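Local coordinates for ABC transporter substrate-binding protein (Rhizobium radiobacter, PDB 6TFX), which binds the opine mannopinic acid as a periplasmic solute-binding protein and probably delivers it to an ABC transporter for import, at residues A270-R284 / S344-F358. Residues are numbered along the deposited sequence; the frame is centred on the assembly and turned at random.
Sequences ALAHTVNAAQIAKYR and SLAQLIQAQVAEGGF. With N72 ((2~{R})-2-[[(3~{R},4~{R},5~{S})-3,4,5,6-tetrakis(oxidanyl)-2-oxidanylidene-hexyl]amino]pentanedioic acid), chain C.
Leu271 packs on Phe358 where a Schellman motif, with Gly357 as its C-prime residue, ends helix 340-353 of this family 5 solute-binding protein. Leu271 CD1 lies over the centre of the Phe358 ring, 3.9 Å from its centroid, in a CH-pi contact. With CG anti to the backbone N (chi1 -174°), Leu271 also brings CD1 to 3.7 Å from Val353 CG1. Ile255 and Ile455, from strands 240-255 and 454-467 of the mixed sheet, also touch Leu271 at this tight, buried end. The Thr274 hydroxyl gives a weak hydrogen bond to Gln352 O.

In the middle, the extended Gln352 side chain pairs with the backbone of Asn276, the N-cap of helix 277-284. Gln352 OE1 accepts from Asn276 N at 2.8 Å, with the donor above the amide carbonyl plane. Gln352 NE2 donates to Asn276 O at 3.1 Å, and Ile280 N donates to that same oxygen.

The outer side is looser. Exposed Tyr283 meets Leu348 at 4.1 Å, CD2 to CD1. The next residue, Arg284, is buried again and reaches the ligand pocket. Leu345 CD1 sits over one guanidinium face, and Gly341 O accepts from NH2. Arg284 NH1 donates to OAB of the bound opine at 2.8 Å.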
ATOM      1  N   ALA A 270      17.997   6.156  21.896  1.00 15.69           N
ATOM      2  CA  ALA A 270      17.908   7.600  22.110  1.00 15.67           C
ATOM      3  C   ALA A 270      16.881   8.203  21.139  1.00 17.35           C
ATOM      4  O   ALA A 270      16.062   9.003  21.546  1.00 16.24           O
ATOM      5  CB  ALA A 270      19.271   8.252  21.912  1.00 16.93           C
ATOM      6  N   LEU A 271      16.915   7.787  19.857  1.00 14.38           N
ATOM      7  CA  LEU A 271      15.955   8.320  18.878  1.00 13.68           C
ATOM      8  C   LEU A 271      14.537   7.945  19.270  1.00 16.41           C
ATOM      9  O   LEU A 271      13.655   8.804  19.262  1.00 17.43           O
ATOM     10  CB  LEU A 271      16.291   7.825  17.456  1.00 14.73           C
ATOM     11  CG  LEU A 271      15.468   8.412  16.310  1.00 18.36           C
ATOM     12  CD1 LEU A 271      15.625   9.943  16.221  1.00 17.58           C
ATOM     13  CD2 LEU A 271      15.883   7.765  14.988  1.00 19.71           C
ATOM     14  N   ALA A 272      14.324   6.667  19.644  1.00 15.28           N
ATOM     15  CA  ALA A 272      12.986   6.175  20.005  1.00 14.81           C
ATOM     16  C   ALA A 272      12.424   6.931  21.221  1.00 17.68           C
ATOM     17  O   ALA A 272      11.206   7.144  21.288  1.00 17.77           O
ATOM     18  CB  ALA A 272      13.032   4.682  20.308  1.00 15.98           C
ATOM     19  N   HIS A 273      13.306   7.340  22.161  1.00 13.99           N
ATOM     20  CA  HIS A 273      12.884   8.085  23.376  1.00 14.85           C
ATOM     21  C   HIS A 273      12.579   9.574  23.104  1.00 18.25           C
ATOM     22  O   HIS A 273      12.100  10.269  24.010  1.00 18.03           O
ATOM     23  CB  HIS A 273      13.913   7.957  24.521  1.00 15.28           C
ATOM     24  CG  HIS A 273      13.911   6.620  25.189  1.00 18.06           C
ATOM     25  ND1 HIS A 273      12.797   6.152  25.865  1.00 19.86           N
ATOM     26  CD2 HIS A 273      14.910   5.716  25.318  1.00 20.19           C
ATOM     27  CE1 HIS A 273      13.144   4.963  26.353  1.00 19.41           C
ATOM     28  NE2 HIS A 273      14.403   4.663  26.059  1.00 19.69           N
ATOM     29  N   THR A 274      12.880  10.086  21.882  1.00 16.37           N
ATOM     30  CA  THR A 274      12.569  11.486  21.643  1.00 15.84           C
ATOM     31  C   THR A 274      11.528  11.667  20.501  1.00 17.96           C
ATOM     32  O   THR A 274      11.356  12.783  19.996  1.00 17.34           O
ATOM     33  CB  THR A 274      13.837  12.330  21.493  1.00 19.23           C
ATOM     34  OG1 THR A 274      13.457  13.722  21.444  1.00 17.87           O
ATOM     35  CG2 THR A 274      14.698  11.919  20.295  1.00 18.78           C
ATOM     36  N   VAL A 275      10.821  10.575  20.132  1.00 16.48           N
ATOM     37  CA  VAL A 275       9.694  10.688  19.210  0.50 16.56           C
ATOM     38  C   VAL A 275       8.454  10.548  20.095  1.00 20.73           C
ATOM     39  O   VAL A 275       8.480   9.849  21.126  1.00 20.79           O
ATOM     40  CB  VAL A 275       9.684   9.692  18.022  0.50 18.84           C
ATOM     41  CG1 VAL A 275      10.921   9.848  17.146  0.50 18.35           C
ATOM     42  CG2 VAL A 275       9.531   8.259  18.502  0.50 18.18           C
ATOM     43  N   ASN A 276       7.366  11.196  19.692  1.00 19.30           N
ATOM     44  CA  ASN A 276       6.157  11.114  20.496  1.00 18.38           C
ATOM     45  C   ASN A 276       4.964  10.905  19.581  1.00 18.92           C
ATOM     46  O   ASN A 276       4.324  11.856  19.146  1.00 18.84           O
ATOM     47  CB  ASN A 276       6.020  12.356  21.382  1.00 20.83           C
ATOM     48  CG  ASN A 276       5.002  12.160  22.476  1.00 32.80           C
ATOM     49  OD1 ASN A 276       4.000  11.449  22.312  1.00 23.69           O
ATOM     50  ND2 ASN A 276       5.236  12.795  23.615  1.00 34.06           N
ATOM     51  N   ALA A 277       4.660   9.643  19.302  1.00 18.50           N
ATOM     52  CA  ALA A 277       3.567   9.317  18.394  1.00 17.86           C
ATOM     53  C   ALA A 277       2.218   9.798  18.925  1.00 20.45           C
ATOM     54  O   ALA A 277       1.387  10.301  18.146  1.00 19.51           O
ATOM     55  CB  ALA A 277       3.548   7.814  18.136  1.00 18.94           C
ATOM     56  N   ALA A 278       1.987   9.663  20.256  1.00 20.94           N
ATOM     57  CA  ALA A 278       0.689  10.110  20.830  1.00 21.63           C
ATOM     58  C   ALA A 278       0.447  11.599  20.589  1.00 22.60           C
ATOM     59  O   ALA A 278      -0.682  11.999  20.261  1.00 21.85           O
ATOM     60  CB  ALA A 278       0.616   9.793  22.318  1.00 23.81           C
ATOM     61  N   GLN A 279       1.504  12.408  20.681  1.00 19.25           N
ATOM     62  CA  GLN A 279       1.375  13.850  20.428  1.00 20.49           C
ATOM     63  C   GLN A 279       1.109  14.153  18.947  1.00 20.27           C
ATOM     64  O   GLN A 279       0.346  15.084  18.638  1.00 20.74           O
ATOM     65  CB  GLN A 279       2.577  14.622  20.971  1.00 23.03           C
ATOM     66  CG  GLN A 279       2.665  14.555  22.516  1.00 29.60           C
ATOM     67  CD  GLN A 279       1.738  15.481  23.295  1.00 50.57           C
ATOM     68  OE1 GLN A 279       0.913  16.220  22.735  1.00 45.05           O
ATOM     69  NE2 GLN A 279       1.855  15.455  24.623  1.00 38.32           N
ATOM     70  N   ILE A 280       1.691  13.348  18.020  1.00 17.37           N
ATOM     71  CA  ILE A 280       1.421  13.549  16.592  1.00 16.27           C
ATOM     72  C   ILE A 280      -0.065  13.221  16.329  1.00 19.72           C
ATOM     73  O   ILE A 280      -0.749  13.960  15.606  1.00 19.81           O
ATOM     74  CB  ILE A 280       2.341  12.655  15.711  1.00 18.81           C
ATOM     75  CG1 ILE A 280       3.801  13.128  15.854  1.00 20.53           C
ATOM     76  CG2 ILE A 280       1.885  12.649  14.221  1.00 18.15           C
ATOM     77  CD1 ILE A 280       4.836  12.098  15.316  1.00 25.97           C
ATOM     78  N   ALA A 281      -0.560  12.121  16.936  1.00 17.24           N
ATOM     79  CA  ALA A 281      -1.970  11.704  16.763  1.00 19.22           C
ATOM     80  C   ALA A 281      -2.924  12.762  17.327  1.00 23.54           C
ATOM     81  O   ALA A 281      -3.923  13.079  16.685  1.00 23.76           O
ATOM     82  CB  ALA A 281      -2.198  10.354  17.447  1.00 21.10           C
ATOM     83  N   LYS A 282      -2.606  13.335  18.507  1.00 19.74           N
ATOM     84  CA  LYS A 282      -3.451  14.384  19.124  1.00 19.78           C
ATOM     85  C   LYS A 282      -3.484  15.626  18.242  1.00 23.38           C
ATOM     86  O   LYS A 282      -4.549  16.187  18.017  1.00 25.18           O
ATOM     87  CB  LYS A 282      -2.919  14.765  20.517  1.00 25.14           C
ATOM     88  CG  LYS A 282      -3.704  14.118  21.657  1.00 54.55           C
ATOM     89  CD  LYS A 282      -3.464  14.812  23.001  1.00 67.02           C
ATOM     90  CE  LYS A 282      -2.292  14.259  23.784  1.00 76.49           C
ATOM     91  NZ  LYS A 282      -2.607  12.956  24.432  1.00 84.96           N
ATOM     92  N   TYR A 283      -2.319  16.022  17.698  1.00 20.01           N
ATOM     93  CA  TYR A 283      -2.204  17.199  16.828  1.00 20.50           C
ATOM     94  C   TYR A 283      -2.965  17.000  15.518  1.00 22.62           C
ATOM     95  O   TYR A 283      -3.751  17.873  15.114  1.00 22.64           O
ATOM     96  CB  TYR A 283      -0.722  17.504  16.540  1.00 21.85           C
ATOM     97  CG  TYR A 283      -0.522  18.558  15.474  1.00 24.58           C
ATOM     98  CD1 TYR A 283      -0.781  19.901  15.736  1.00 27.08           C
ATOM     99  CD2 TYR A 283      -0.072  18.215  14.202  1.00 25.94           C
ATOM    100  CE1 TYR A 283      -0.657  20.867  14.740  1.00 27.55           C
ATOM    101  CE2 TYR A 283       0.064  19.175  13.200  1.00 27.93           C
ATOM    102  CZ  TYR A 283      -0.204  20.505  13.482  1.00 38.31           C
ATOM    103  OH  TYR A 283      -0.035  21.472  12.518  1.00 42.92           O
ATOM    104  N   ARG A 284      -2.705  15.864  14.832  1.00 18.89           N
ATOM    105  CA  ARG A 284      -3.348  15.589  13.535  1.00 18.76           C
ATOM    106  C   ARG A 284      -4.833  15.289  13.655  1.00 22.00           C
ATOM    107  O   ARG A 284      -5.584  15.645  12.754  1.00 22.61           O
ATOM    108  CB  ARG A 284      -2.633  14.464  12.790  1.00 17.83           C
ATOM    109  CG  ARG A 284      -1.274  14.906  12.267  1.00 18.54           C
ATOM    110  CD  ARG A 284      -0.582  13.788  11.496  1.00 20.11           C
ATOM    111  NE  ARG A 284       0.263  14.363  10.454  1.00 17.86           N
ATOM    112  CZ  ARG A 284       0.818  13.668   9.459  1.00 20.13           C
ATOM    113  NH1 ARG A 284       0.662  12.348   9.390  1.00 16.46           N
ATOM    114  NH2 ARG A 284       1.531  14.292   8.525  1.00 17.79           N
ATOM    115  N   SER A 344       5.072  16.522   5.731  1.00 17.11           N
ATOM    116  CA  SER A 344       4.655  17.173   6.974  1.00 17.66           C
ATOM    117  C   SER A 344       4.972  16.277   8.178  1.00 18.29           C
ATOM    118  O   SER A 344       5.459  16.779   9.186  1.00 19.33           O
ATOM    119  CB  SER A 344       3.177  17.550   6.927  1.00 21.91           C
ATOM    120  OG  SER A 344       2.385  16.394   6.748  1.00 31.82           O
ATOM    121  N   LEU A 345       4.787  14.946   8.044  1.00 15.78           N
ATOM    122  CA  LEU A 345       5.139  14.036   9.144  1.00 15.52           C
ATOM    123  C   LEU A 345       6.652  14.116   9.449  1.00 17.59           C
ATOM    124  O   LEU A 345       7.046  14.205  10.615  1.00 18.26           O
ATOM    125  CB  LEU A 345       4.736  12.591   8.814  1.00 15.80           C
ATOM    126  CG  LEU A 345       4.974  11.561   9.941  1.00 17.65           C
ATOM    127  CD1 LEU A 345       4.294  11.966  11.270  1.00 18.14           C
ATOM    128  CD2 LEU A 345       4.446  10.229   9.530  1.00 17.72           C
ATOM    129  N   ALA A 346       7.501  14.119   8.396  1.00 15.65           N
ATOM    130  CA  ALA A 346       8.955  14.207   8.610  1.00 15.29           C
ATOM    131  C   ALA A 346       9.310  15.531   9.323  1.00 18.31           C
ATOM    132  O   ALA A 346      10.192  15.559  10.184  1.00 18.83           O
ATOM    133  CB  ALA A 346       9.689  14.107   7.270  1.00 17.07           C
ATOM    134  N   GLN A 347       8.598  16.618   8.981  1.00 15.70           N
ATOM    135  CA  GLN A 347       8.827  17.914   9.636  1.00 16.57           C
ATOM    136  C   GLN A 347       8.413  17.865  11.109  1.00 20.09           C
ATOM    137  O   GLN A 347       9.072  18.475  11.952  1.00 20.44           O
ATOM    138  CB  GLN A 347       8.086  19.035   8.908  1.00 18.82           C
ATOM    139  CG  GLN A 347       8.794  19.387   7.597  1.00 25.49           C
ATOM    140  CD  GLN A 347       7.926  20.142   6.634  1.00 42.07           C
ATOM    141  OE1 GLN A 347       6.752  20.426   6.898  1.00 35.73           O
ATOM    142  NE2 GLN A 347       8.480  20.456   5.476  1.00 38.56           N
ATOM    143  N   LEU A 348       7.335  17.137  11.433  1.00 17.23           N
ATOM    144  CA  LEU A 348       6.919  17.001  12.849  1.00 16.96           C
ATOM    145  C   LEU A 348       7.977  16.236  13.637  1.00 19.52           C
ATOM    146  O   LEU A 348       8.329  16.640  14.754  1.00 19.69           O
ATOM    147  CB  LEU A 348       5.586  16.278  12.965  1.00 16.78           C
ATOM    148  CG  LEU A 348       4.358  17.051  12.435  1.00 22.08           C
ATOM    149  CD1 LEU A 348       3.124  16.187  12.541  1.00 22.94           C
ATOM    150  CD2 LEU A 348       4.120  18.368  13.223  1.00 24.19           C
ATOM    151  N   ILE A 349       8.485  15.123  13.064  0.50 16.65           N
ATOM    152  CA  ILE A 349       9.537  14.298  13.693  0.50 15.62           C
ATOM    153  C   ILE A 349      10.820  15.143  13.863  0.50 18.69           C
ATOM    154  O   ILE A 349      11.448  15.094  14.931  0.50 18.61           O
ATOM    155  CB  ILE A 349       9.827  13.021  12.869  0.50 18.19           C
ATOM    156  CG1 ILE A 349       8.559  12.152  12.685  0.50 18.25           C
ATOM    157  CG2 ILE A 349      11.002  12.213  13.461  0.50 18.20           C
ATOM    158  CD1 ILE A 349       8.697  11.221  11.532  0.50 18.36           C
ATOM    159  N   GLN A 350      11.212  15.905  12.809  1.00 16.22           N
ATOM    160  CA  GLN A 350      12.393  16.759  12.853  1.00 15.65           C
ATOM    161  C   GLN A 350      12.323  17.697  14.078  1.00 18.37           C
ATOM    162  O   GLN A 350      13.281  17.771  14.844  1.00 20.23           O
ATOM    163  CB  GLN A 350      12.479  17.575  11.569  1.00 17.69           C
ATOM    164  CG  GLN A 350      13.614  18.584  11.553  1.00 18.52           C
ATOM    165  CD  GLN A 350      13.584  19.319  10.240  1.00 24.70           C
ATOM    166  OE1 GLN A 350      12.577  19.970   9.892  1.00 22.34           O
ATOM    167  NE2 GLN A 350      14.650  19.197   9.453  1.00 20.02           N
ATOM    168  N   ALA A 351      11.154  18.311  14.324  1.00 15.46           N
ATOM    169  CA  ALA A 351      10.993  19.192  15.500  1.00 17.41           C
ATOM    170  C   ALA A 351      11.061  18.386  16.813  1.00 20.70           C
ATOM    171  O   ALA A 351      11.692  18.830  17.785  1.00 20.79           O
ATOM    172  CB  ALA A 351       9.672  19.945  15.413  1.00 19.19           C
ATOM    173  N   GLN A 352      10.422  17.201  16.842  1.00 17.83           N
ATOM    174  CA  GLN A 352      10.421  16.400  18.059  1.00 17.08           C
ATOM    175  C   GLN A 352      11.797  15.909  18.467  1.00 19.27           C
ATOM    176  O   GLN A 352      12.137  15.943  19.657  1.00 19.53           O
ATOM    177  CB  GLN A 352       9.502  15.180  17.943  1.00 17.22           C
ATOM    178  CG  GLN A 352       8.015  15.526  17.881  1.00 18.04           C
ATOM    179  CD  GLN A 352       7.195  14.243  17.951  1.00 21.28           C
ATOM    180  OE1 GLN A 352       7.670  13.128  17.638  1.00 20.57           O
ATOM    181  NE2 GLN A 352       5.951  14.368  18.373  1.00 19.56           N
ATOM    182  N   VAL A 353      12.566  15.385  17.500  1.00 15.89           N
ATOM    183  CA  VAL A 353      13.815  14.702  17.848  1.00 14.98           C
ATOM    184  C   VAL A 353      14.932  15.672  18.257  1.00 17.83           C
ATOM    185  O   VAL A 353      15.906  15.255  18.889  1.00 17.84           O
ATOM    186  CB  VAL A 353      14.274  13.672  16.794  1.00 17.88           C
ATOM    187  CG1 VAL A 353      13.176  12.645  16.538  1.00 16.01           C
ATOM    188  CG2 VAL A 353      14.746  14.335  15.501  1.00 18.50           C
ATOM    189  N   ALA A 354      14.765  16.961  17.957  1.00 17.65           N
ATOM    190  CA  ALA A 354      15.727  17.971  18.421  1.00 17.84           C
ATOM    191  C   ALA A 354      15.771  18.013  19.960  1.00 19.40           C
ATOM    192  O   ALA A 354      16.811  18.308  20.544  1.00 19.10           O
ATOM    193  CB  ALA A 354      15.328  19.339  17.900  1.00 19.86           C
ATOM    194  N   GLU A 355      14.646  17.709  20.620  1.00 18.99           N
ATOM    195  CA  GLU A 355      14.592  17.721  22.081  1.00 19.91           C
ATOM    196  C   GLU A 355      15.563  16.718  22.724  1.00 21.52           C
ATOM    197  O   GLU A 355      16.152  17.018  23.764  1.00 20.21           O
ATOM    198  CB  GLU A 355      13.146  17.471  22.549  1.00 22.36           C
ATOM    199  CG  GLU A 355      12.825  18.131  23.868  1.00 32.76           C
ATOM    200  CD  GLU A 355      12.963  19.643  23.894  1.00 37.02           C
ATOM    201  OE1 GLU A 355      12.518  20.320  22.937  1.00 32.41           O
ATOM    202  OE2 GLU A 355      13.526  20.148  24.890  1.00 35.48           O
ATOM    203  N   GLY A 356      15.736  15.564  22.074  1.00 18.66           N
ATOM    204  CA  GLY A 356      16.600  14.499  22.561  1.00 18.26           C
ATOM    205  C   GLY A 356      18.007  14.519  22.015  1.00 21.15           C
ATOM    206  O   GLY A 356      18.776  13.596  22.282  1.00 21.91           O
ATOM    207  N   GLY A 357      18.329  15.551  21.241  1.00 17.28           N
ATOM    208  CA  GLY A 357      19.687  15.720  20.733  1.00 17.15           C
ATOM    209  C   GLY A 357      19.947  15.356  19.285  1.00 19.92           C
ATOM    210  O   GLY A 357      21.126  15.272  18.902  1.00 20.92           O
ATOM    211  N   PHE A 358      18.884  15.166  18.472  1.00 15.68           N
ATOM    212  CA  PHE A 358      19.081  14.829  17.055  1.00 16.02           C
ATOM    213  C   PHE A 358      18.757  16.001  16.184  1.00 18.59           C
ATOM    214  O   PHE A 358      17.656  16.554  16.299  1.00 18.36           O
ATOM    215  CB  PHE A 358      18.196  13.650  16.627  1.00 16.12           C
ATOM    216  CG  PHE A 358      18.600  12.339  17.263  1.00 15.84           C
ATOM    217  CD1 PHE A 358      18.120  11.978  18.513  1.00 17.80           C
ATOM    218  CD2 PHE A 358      19.437  11.447  16.588  1.00 16.18           C
ATOM    219  CE1 PHE A 358      18.496  10.766  19.101  1.00 18.68           C
ATOM    220  CE2 PHE A 358      19.798  10.224  17.164  1.00 19.06           C
ATOM    221  CZ  PHE A 358      19.326   9.889  18.418  1.00 17.84           C
TER
HETATM  222  OAB N72 C 601       1.104  11.308   6.812  1.00 21.50           O
HETATM  223  CAF N72 C 601       1.552   9.997   6.416  1.00 20.18           C
HETATM  224  CAG N72 C 601       1.577   9.688   4.881  1.00 24.02           C
HETATM  225  OAC N72 C 601       0.843  10.595   4.124  1.00 19.48           O
HETATM  226  CAH N72 C 601       1.422   8.189   4.617  1.00 18.82           C
HETATM  227  OAM N72 C 601       0.980   7.320   5.588  1.00 15.25           O
HETATM  228  CAI N72 C 601       0.706   7.392   3.543  1.00 24.60           C
HETATM  229  OAD N72 C 601      -0.440   8.080   3.093  1.00 17.85           O
HETATM  230  CAJ N72 C 601       1.658   6.842   2.510  1.00 17.64           C
HETATM  231  OAE N72 C 601       2.858   6.664   2.844  1.00 16.87           O
HETATM  232  CAK N72 C 601       1.167   6.565   1.061  1.00 16.54           C
HETATM  233  N   N72 C 601       1.131   5.149   0.784  1.00 16.42           N
HETATM  234  CA  N72 C 601       1.970   4.550  -0.183  1.00 24.14           C
HETATM  235  C   N72 C 601       3.125   5.346  -0.726  1.00 18.56           C
HETATM  236  O   N72 C 601       4.366   5.454  -0.373  1.00 16.41           O
HETATM  237  CB  N72 C 601       2.284   3.109   0.227  1.00 20.82           C
HETATM  238  CG  N72 C 601       3.542   2.428  -0.314  1.00 16.80           C
HETATM  239  CD  N72 C 601       3.410   0.906  -0.421  1.00 18.84           C
HETATM  240  OE1 N72 C 601       2.288   0.345  -0.639  1.00 17.16           O
HETATM  241  OE2 N72 C 601       4.443   0.211  -0.306  1.00 16.65           O
HETATM  242  OXT N72 C 601       2.621   5.894  -1.724  1.00 17.33           O